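Local coordinates for BH2602 protein (Bacillus halodurans, PDB 3NWZ) that probably hydrolyses the thioester of acyl-CoA substrates and binds coenzyme A, as a hot-dog-fold member of the thioesterase superfamily, at the interface of chains A and B. Sequence-based numbering; all coordinates share one arbitrary frame. Chains: chain A/B, BH2602 protein.

Contact 1 and contact 2 belong to one two-fold symmetric interface between two copies of the protein, their C-alpha centres about 19 Å apart. They have no residue in common. Contact 1 joins helix 23-40 and helix 47-52 of both chains, with A:Leu73 from a loop at its margin, and is wholly aliphatic. Contact 2 brings helix 83-100 of chain A against the start of the same helix in chain B and the histidine just before it. The greasy helical patch would thus support the pairing, while the second contact assembles probable active-site groups from both chains.

Contact 1: the interface of chains A and B. Residues chain A 29, 32, 36, 51, 73; chain B 29, 32, 36, 51.
A:Ile32 and B:Ile32 meet near the middle of a wholly aliphatic patch, where helix 23-40 of each chain runs roughly antiparallel to its partner. Their side chains slide past one another in opposite directions, with the CG2 methyls 3.7 Å apart. In A:Ile32, CG1 lies beside the backbone N (chi1 -74°) and the chain continues extended through chi2 (-175°), which carries CD1 beyond the partner isoleucine. There it reaches B:Leu51 of helix 47-52 tip to tip, CD1 of A:Ile32 standing 3.4 Å from CD2 of B:Leu51. CG2 of B:Ile32 touches the same CD1, so this methyl packs between two residues of chain B. B:Ile32 is extended in the same way, and its CD1 approaches CD2 of A:Leu36 end on at 3.8 Å. The same CD1 of B:Ile32 faces CD2 of A:Leu51 at 4.2 Å, the two-fold twin of the A:Ile32 and B:Leu51 pair.

A leucine pair lies on each side of the isoleucines, brought together by the antiparallel course. A:Leu36 crosses B:Leu29 at about a right angle, its CD1 3.7 Å from CD1 of B:Leu29 and also resting against CB. With CG beside the backbone N (chi1 -47°), A:Leu36 divides its two methyls between B:Leu29 and B:Ile32. At the opposite end the two-fold twin, A:Leu29 and B:Leu36, meets at a slant, the CD1 methyls 4.1 Å apart. A:Leu73, from a loop, borders the patch, its CD1 4.3 Å from CD2 of B:Leu51.

The patch thus has a core of the two beta-branched isoleucines and B:Leu51, which bury the most surface, bounded by the other leucines. This interlocking of methyls shields apolar faces of the helices from water and likely steadies the N-terminal helices as a pair, adding hydrophobic support to the dimer.

Contact 2: the interface of chains A and B. Residues chain A 88, 91-92; chain B 82, 84.
A:Thr88 and A:Asp91 approach the imidazole of B:His82 in different ways, and the histidine buries the most surface in the patch. Van der Waals packing comes first: the methyl CG2 of A:Thr88 lies 3.9 Å above one face of the ring of B:His82, offset toward its rim, with CE1 of B:His82 4.0 Å from that methyl. CB of A:Thr88 also packs on CA of B:Gly84 at 3.9 Å; the glycine, having no side chain, may allow this close approach.

The carboxylate of A:Asp91 comes from the opposite direction to B:His82, its plane turned 78° from the ring. CG of A:Asp91 is 3.9 Å from CE1 of B:His82, and OD2 lies on the CE1 side between the two ring nitrogens; its spacing from CE1 is too short to interpret at this resolution. The CG of A:Asp91 stands anti to the backbone N (chi1 176°), which sends the carboxylate out toward the other chain.

Hydrogen bonds within each chain tie down the imidazole of B:His82 and the hydroxyl of A:Thr92. The amide N of B:Gly84 donates to ND1 of B:His82 over 2.6 Å, nearly in the ring plane, and so restrains the turn of the imidazole. OG1 of A:Thr92 donates to the carbonyl O of A:Thr88 one helical turn earlier. Were B:His82 an alanine, the amide of B:Gly84 would probably lose its acceptor and the A:Thr88 methyl and A:Asp91 carboxylate their ring neighbour.

B:His82 and B:Gly84 belong to the HGG motif at the start of helix 83-100, the central helix of the hot-dog fold. A:Asp91, at the position of the family's catalytic aspartate (probable nucleophile or general base), lies on the same helix of the other subunit, so the active site likely spans the dimer.

Contact 1: the interface of chains A and B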
ATOM      1  N   LEU A  29      -1.558  17.724 -29.812  1.00 36.04           N
ATOM      2  CA  LEU A  29      -2.930  17.992 -30.246  1.00 41.08           C
ATOM      3  C   LEU A  29      -3.412  17.051 -31.336  1.00 42.45           C
ATOM      4  O   LEU A  29      -4.563  16.613 -31.338  1.00 39.07           O
ATOM      5  CB  LEU A  29      -3.056  19.415 -30.743  1.00 32.77           C
ATOM      6  CG  LEU A  29      -4.468  19.824 -31.168  1.00 49.44           C
ATOM      7  CD1 LEU A  29      -5.422  19.508 -30.043  1.00 48.05           C
ATOM      8  CD2 LEU A  29      -4.514  21.311 -31.502  1.00 57.29           C
ATOM      9  N   ILE A  32      -4.373  14.018 -29.634  1.00 44.28           N
ATOM     10  CA  ILE A  32      -5.571  14.379 -28.897  1.00 50.23           C
ATOM     11  C   ILE A  32      -6.772  14.430 -29.822  1.00 46.42           C
ATOM     12  O   ILE A  32      -7.784  13.796 -29.541  1.00 43.97           O
ATOM     13  CB  ILE A  32      -5.411  15.734 -28.178  1.00 53.51           C
ATOM     14  CG1 ILE A  32      -4.486  15.555 -26.973  1.00 57.32           C
ATOM     15  CG2 ILE A  32      -6.768  16.265 -27.744  1.00 44.85           C
ATOM     16  CD1 ILE A  32      -4.340  16.783 -26.112  1.00 64.73           C
ATOM     17  N   LEU A  36     -10.228  12.070 -29.246  1.00 49.37           N
ATOM     18  CA  LEU A  36     -11.590  12.610 -29.193  1.00 49.88           C
ATOM     19  C   LEU A  36     -12.427  12.120 -30.369  1.00 51.88           C
ATOM     20  O   LEU A  36     -13.620  11.890 -30.248  1.00 53.05           O
ATOM     21  CB  LEU A  36     -11.533  14.139 -29.227  1.00 39.23           C
ATOM     22  CG  LEU A  36     -10.532  14.851 -28.304  1.00 31.79           C
ATOM     23  CD1 LEU A  36     -10.590  16.354 -28.560  1.00 28.97           C
ATOM     24  CD2 LEU A  36     -10.848  14.543 -26.846  1.00 23.08           C
ATOM     25  N   LEU A  51      -7.699   8.818 -25.293  1.00 44.56           N
ATOM     26  CA  LEU A  51      -6.577   9.730 -25.463  1.00 34.95           C
ATOM     27  C   LEU A  51      -5.261   9.080 -25.116  1.00 40.23           C
ATOM     28  O   LEU A  51      -4.198   9.617 -25.428  1.00 44.66           O
ATOM     29  CB  LEU A  51      -6.763  10.986 -24.611  1.00 31.56           C
ATOM     30  CG  LEU A  51      -7.701  12.082 -25.144  1.00 41.94           C
ATOM     31  CD1 LEU A  51      -8.928  11.486 -25.800  1.00 54.53           C
ATOM     32  CD2 LEU A  51      -8.118  12.982 -23.986  1.00 38.67           C
ATOM     33  N   LEU A  73       2.564  13.199 -24.246  1.00 50.65           N
ATOM     34  CA  LEU A  73       1.306  13.369 -23.538  1.00 43.23           C
ATOM     35  C   LEU A  73       1.282  12.670 -22.187  1.00 45.73           C
ATOM     36  O   LEU A  73       0.580  13.103 -21.279  1.00 42.84           O
ATOM     37  CB  LEU A  73       0.150  12.869 -24.408  1.00 42.40           C
ATOM     38  CG  LEU A  73      -1.261  12.894 -23.814  1.00 45.37           C
ATOM     39  CD1 LEU A  73      -1.573  14.270 -23.269  1.00 51.15           C
ATOM     40  CD2 LEU A  73      -2.263  12.515 -24.883  1.00 45.61           C
TER
ATOM     41  N   LEU B  29     -13.390  19.397 -25.823  1.00 48.01           N
ATOM     42  CA  LEU B  29     -12.366  19.834 -26.753  1.00 51.17           C
ATOM     43  C   LEU B  29     -11.947  21.260 -26.444  1.00 62.65           C
ATOM     44  O   LEU B  29     -10.772  21.606 -26.552  1.00 53.45           O
ATOM     45  CB  LEU B  29     -12.875  19.757 -28.183  1.00 44.10           C
ATOM     46  CG  LEU B  29     -11.981  20.482 -29.180  1.00 46.35           C
ATOM     47  CD1 LEU B  29     -10.554  20.019 -29.013  1.00 31.03           C
ATOM     48  CD2 LEU B  29     -12.496  20.237 -30.609  1.00 53.91           C
ATOM     49  N   ILE B  32      -9.702  21.295 -23.455  1.00 40.85           N
ATOM     50  CA  ILE B  32      -8.397  20.731 -23.775  1.00 43.06           C
ATOM     51  C   ILE B  32      -7.519  21.792 -24.427  1.00 46.60           C
ATOM     52  O   ILE B  32      -6.370  21.978 -24.028  1.00 57.22           O
ATOM     53  CB  ILE B  32      -8.530  19.468 -24.678  1.00 33.10           C
ATOM     54  CG1 ILE B  32      -8.907  18.265 -23.801  1.00 33.69           C
ATOM     55  CG2 ILE B  32      -7.196  19.180 -25.452  1.00 25.20           C
ATOM     56  CD1 ILE B  32      -9.090  16.975 -24.566  1.00 39.31           C
ATOM     57  N   LEU B  36      -3.912  23.618 -23.072  1.00 48.47           N
ATOM     58  CA  LEU B  36      -2.703  23.610 -23.896  1.00 48.08           C
ATOM     59  C   LEU B  36      -2.156  25.027 -24.043  1.00 57.83           C
ATOM     60  O   LEU B  36      -0.968  25.282 -23.780  1.00 51.91           O
ATOM     61  CB  LEU B  36      -2.988  23.015 -25.275  1.00 48.32           C
ATOM     62  CG  LEU B  36      -3.414  21.543 -25.366  1.00 48.33           C
ATOM     63  CD1 LEU B  36      -3.551  21.129 -26.813  1.00 49.36           C
ATOM     64  CD2 LEU B  36      -2.385  20.674 -24.692  1.00 49.90           C
ATOM     65  N   LEU B  51      -4.540  19.398 -19.498  1.00 51.34           N
ATOM     66  CA  LEU B  51      -5.862  18.857 -19.731  1.00 62.82           C
ATOM     67  C   LEU B  51      -6.652  18.577 -18.471  1.00 66.68           C
ATOM     68  O   LEU B  51      -7.873  18.714 -18.465  1.00 65.23           O
ATOM     69  CB  LEU B  51      -5.756  17.599 -20.592  1.00 63.48           C
ATOM     70  CG  LEU B  51      -5.231  17.887 -22.003  1.00 59.96           C
ATOM     71  CD1 LEU B  51      -3.849  18.492 -21.920  1.00 58.16           C
ATOM     72  CD2 LEU B  51      -5.189  16.616 -22.823  1.00 55.90           C
TER

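Contact 2: the interface of chains A and B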
ATOM      1  N   THR A  88      -2.548   4.499 -12.800  1.00 38.33           N
ATOM      2  CA  THR A  88      -3.800   4.348 -13.525  1.00 33.13           C
ATOM      3  C   THR A  88      -3.803   3.160 -14.477  1.00 35.65           C
ATOM      4  O   THR A  88      -4.852   2.594 -14.752  1.00 41.86           O
ATOM      5  CB  THR A  88      -4.111   5.646 -14.283  1.00 30.82           C
ATOM      6  OG1 THR A  88      -4.310   6.689 -13.322  1.00 35.68           O
ATOM      7  CG2 THR A  88      -5.355   5.503 -15.124  1.00 26.57           C
ATOM      8  N   ASP A  91      -3.963  -0.123 -12.316  1.00 33.79           N
ATOM      9  CA  ASP A  91      -5.361  -0.155 -11.886  1.00 37.89           C
ATOM     10  C   ASP A  91      -6.251  -0.658 -13.032  1.00 43.71           C
ATOM     11  O   ASP A  91      -7.127  -1.501 -12.841  1.00 39.94           O
ATOM     12  CB  ASP A  91      -5.791   1.263 -11.470  1.00 40.26           C
ATOM     13  CG  ASP A  91      -7.272   1.351 -11.103  1.00 58.96           C
ATOM     14  OD1 ASP A  91      -7.693   0.698 -10.122  1.00 63.39           O
ATOM     15  OD2 ASP A  91      -8.011   2.082 -11.798  1.00 64.76           O
ATOM     16  N   THR A  92      -6.012  -0.141 -14.228  1.00 32.66           N
ATOM     17  CA  THR A  92      -6.805  -0.531 -15.382  1.00 20.56           C
ATOM     18  C   THR A  92      -6.640  -2.021 -15.662  1.00 28.87           C
ATOM     19  O   THR A  92      -7.620  -2.730 -15.891  1.00 40.99           O
ATOM     20  CB  THR A  92      -6.413   0.299 -16.618  1.00 33.52           C
ATOM     21  OG1 THR A  92      -6.550   1.689 -16.310  1.00 50.41           O
ATOM     22  CG2 THR A  92      -7.333   0.021 -17.746  1.00 18.80           C
TER
ATOM     23  N   HIS B  82     -12.094   8.660 -12.285  1.00 41.47           N
ATOM     24  CA  HIS B  82     -11.390   7.399 -12.328  1.00 43.92           C
ATOM     25  C   HIS B  82     -10.416   7.370 -11.148  1.00 40.90           C
ATOM     26  O   HIS B  82      -9.586   8.270 -10.997  1.00 46.37           O
ATOM     27  CB  HIS B  82     -10.625   7.288 -13.650  1.00 54.35           C
ATOM     28  CG  HIS B  82      -9.981   5.953 -13.866  1.00 71.01           C
ATOM     29  ND1 HIS B  82      -9.102   5.394 -12.960  1.00 81.03           N
ATOM     30  CD2 HIS B  82     -10.097   5.062 -14.879  1.00 74.68           C
ATOM     31  CE1 HIS B  82      -8.708   4.215 -13.405  1.00 81.37           C
ATOM     32  NE2 HIS B  82      -9.296   3.988 -14.567  1.00 78.03           N
ATOM     33  N   GLY B  84      -7.895   6.108 -10.828  1.00 32.29           N
ATOM     34  CA  GLY B  84      -6.557   6.327 -11.332  1.00 43.27           C
ATOM     35  C   GLY B  84      -6.257   7.803 -11.152  1.00 44.38           C
ATOM     36  O   GLY B  84      -5.306   8.173 -10.458  1.00 43.57           O
TER